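Local structure of putative signal recognition particle protein (Chaetomium thermophilum, 5CK4) at residues P303-E306 with R307-R310. The protein probably binds GTP and acts as a GTP-dependent switch, as the Arf-like beta subunit of the signal recognition particle receptor at secretory membranes, here holding GDP. Residues are numbered along the deposited sequence; the frame is centred on the assembly and turned at random.
Sequences PGAE and RWWR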
ATOM      1  N   PRO A 303      10.539  16.470  -2.843  1.00 23.94           N
ATOM      2  CA  PRO A 303       9.557  16.665  -1.761  1.00 28.03           C
ATOM      3  C   PRO A 303       9.904  15.897  -0.486  1.00 28.13           C
ATOM      4  O   PRO A 303       9.399  16.226   0.588  1.00 26.45           O
ATOM      5  CB  PRO A 303       8.258  16.076  -2.336  1.00 37.20           C
ATOM      6  CG  PRO A 303       8.499  15.856  -3.784  1.00 39.68           C
ATOM      7  CD  PRO A 303       9.972  15.754  -3.999  1.00 31.43           C
ATOM      8  N   GLY A 304      10.723  14.857  -0.619  1.00 25.25           N
ATOM      9  CA  GLY A 304      11.129  14.037   0.506  1.00 22.97           C
ATOM     10  C   GLY A 304      10.068  13.060   0.961  1.00 21.18           C
ATOM     11  O   GLY A 304       9.148  12.716   0.207  1.00 20.73           O
ATOM     12  N   ALA A 305      10.175  12.622   2.212  1.00 24.24           N
ATOM     13  CA  ALA A 305       9.287  11.572   2.711  1.00 25.46           C
ATOM     14  C   ALA A 305       8.361  12.031   3.842  1.00 26.89           C
ATOM     15  O   ALA A 305       7.506  11.270   4.284  1.00 25.79           O
ATOM     16  CB  ALA A 305      10.109  10.367   3.169  1.00 27.22           C
ATOM     17  N   GLU A 306       8.527  13.267   4.308  1.00 24.93           N
ATOM     18  CA  GLU A 306       7.763  13.741   5.462  1.00 29.11           C
ATOM     19  C   GLU A 306       6.243  13.786   5.267  1.00 27.72           C
ATOM     20  O   GLU A 306       5.487  13.513   6.206  1.00 27.36           O
ATOM     21  CB  GLU A 306       8.288  15.097   5.946  1.00 35.29           C
ATOM     22  CG  GLU A 306       9.549  14.984   6.790  1.00 40.75           C
ATOM     23  CD  GLU A 306       9.322  14.257   8.112  1.00 52.70           C
ATOM     24  OE1 GLU A 306       8.181  14.265   8.626  1.00 52.18           O
ATOM     25  OE2 GLU A 306      10.292  13.676   8.645  1.00 62.05           O
ATOM     26  N   ARG A 307       5.793  14.138   4.068  1.00 25.51           N
ATOM     27  CA  ARG A 307       4.357  14.157   3.799  1.00 28.51           C
ATOM     28  C   ARG A 307       3.753  12.757   3.926  1.00 23.59           C
ATOM     29  O   ARG A 307       2.613  12.610   4.374  1.00 24.06           O
ATOM     30  CB  ARG A 307       4.043  14.734   2.418  1.00 36.10           C
ATOM     31  CG  ARG A 307       4.315  16.224   2.282  1.00 50.19           C
ATOM     32  CD  ARG A 307       3.357  16.859   1.283  1.00 59.20           C
ATOM     33  NE  ARG A 307       1.965  16.710   1.708  1.00 63.48           N
ATOM     34  CZ  ARG A 307       0.983  16.251   0.933  1.00 62.29           C
ATOM     35  NH1 ARG A 307       1.230  15.895  -0.324  1.00 56.95           N
ATOM     36  NH2 ARG A 307      -0.247  16.151   1.418  1.00 60.91           N
ATOM     37  N   TRP A 308       4.512  11.737   3.527  1.00 22.03           N
ATOM     38  CA  TRP A 308       4.067  10.355   3.694  1.00 21.11           C
ATOM     39  C   TRP A 308       3.892  10.045   5.178  1.00 23.15           C
ATOM     40  O   TRP A 308       2.870   9.498   5.579  1.00 22.83           O
ATOM     41  CB  TRP A 308       5.073   9.366   3.100  1.00 19.81           C
ATOM     42  CG  TRP A 308       5.177   9.319   1.608  1.00 19.60           C
ATOM     43  CD1 TRP A 308       4.235   9.680   0.694  1.00 18.33           C
ATOM     44  CD2 TRP A 308       6.308   8.850   0.856  1.00 17.58           C
ATOM     45  NE1 TRP A 308       4.711   9.480  -0.582  1.00 20.27           N
ATOM     46  CE2 TRP A 308       5.982   8.972  -0.506  1.00 18.09           C
ATOM     47  CE3 TRP A 308       7.573   8.362   1.209  1.00 22.83           C
ATOM     48  CZ2 TRP A 308       6.861   8.593  -1.521  1.00 16.16           C
ATOM     49  CZ3 TRP A 308       8.449   7.993   0.201  1.00 21.34           C
ATOM     50  CH2 TRP A 308       8.090   8.112  -1.149  1.00 18.21           C
ATOM     51  N   TRP A 309       4.890  10.394   5.996  1.00 25.10           N
ATOM     52  CA  TRP A 309       4.830  10.113   7.431  1.00 27.67           C
ATOM     53  C   TRP A 309       3.673  10.843   8.108  1.00 28.66           C
ATOM     54  O   TRP A 309       3.073  10.331   9.053  1.00 28.54           O
ATOM     55  CB  TRP A 309       6.133  10.497   8.154  1.00 34.62           C
ATOM     56  CG  TRP A 309       7.416   9.898   7.606  1.00 36.66           C
ATOM     57  CD1 TRP A 309       8.604  10.548   7.444  1.00 41.33           C
ATOM     58  CD2 TRP A 309       7.641   8.543   7.167  1.00 27.94           C
ATOM     59  NE1 TRP A 309       9.550   9.695   6.932  1.00 38.88           N
ATOM     60  CE2 TRP A 309       8.986   8.460   6.748  1.00 30.75           C
ATOM     61  CE3 TRP A 309       6.839   7.401   7.082  1.00 26.09           C
ATOM     62  CZ2 TRP A 309       9.544   7.283   6.252  1.00 27.79           C
ATOM     63  CZ3 TRP A 309       7.396   6.234   6.586  1.00 28.14           C
ATOM     64  CH2 TRP A 309       8.735   6.183   6.184  1.00 27.59           C
ATOM     65  N   ARG A 310       3.381  12.049   7.636  1.00 27.67           N
ATOM     66  CA  ARG A 310       2.306  12.856   8.207  1.00 29.52           C
ATOM     67  C   ARG A 310       0.942  12.231   7.919  1.00 28.79           C
ATOM     68  O   ARG A 310       0.083  12.154   8.798  1.00 29.74           O
ATOM     69  CB  ARG A 310       2.357  14.270   7.632  1.00 30.34           C
ATOM     70  CG  ARG A 310       1.348  15.238   8.211  1.00 51.29           C
ATOM     71  CD  ARG A 310       1.688  16.671   7.802  1.00 64.61           C
ATOM     72  NE  ARG A 310       3.030  17.068   8.241  1.00 75.55           N
ATOM     73  CZ  ARG A 310       4.098  17.142   7.448  1.00 72.69           C
ATOM     74  NH1 ARG A 310       3.995  16.847   6.159  1.00 70.29           N
ATOM     75  NH2 ARG A 310       5.275  17.512   7.943  1.00 70.12           N
TER
HETATM   76  O   HOH W   1       7.180  15.199   1.677  1.00 33.72           O
HETATM   77  O   HOH W   2       6.254  12.761   0.691  1.00 33.48           O
HETATM   78  O   HOH W   3      11.705  11.488   6.774  1.00 43.56           O
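The first turn of the C-terminal helix 306-313 begins with W309 N donating to A305 O (3.2 Å, N-H...O 160°) in the carbonyl plane; R310 N follows on E306 O at 2.9 Å. Two more amides of this turn reach carbonyls four residues back through water: one molecule joins P303 O to R307 N, another links G304 O to W308 N, weakly at the second end. With CG anti to its carbonyl carbon (chi1 -54°), W309 lays its indole so that A305 O sits 3.4 Å above one face, toward the rim. The A305 methyl reaches both indoles, with CB 3.8 Å from W308 CE3. In this P-loop GTPase fold, W308 packs on strand 214-219 beside the GDP-binding N219, its NE1 hydrogen-bonded to M294 O, while W309 meets L35 and F39 of helix 32-40 and makes a cation-pi contact with R109. E306 crosses W309 at about a right angle, its carboxylate carbon at the indole edge, and a water bridges E306 OE2 to W309 NE1. A leucine in place of W309 would probably leave that water without its indole N-H and R109 without its cation-pi partner. E306 OE1 and R310 NH2 stay 4.4 Å apart, opposite charges without a salt bridge.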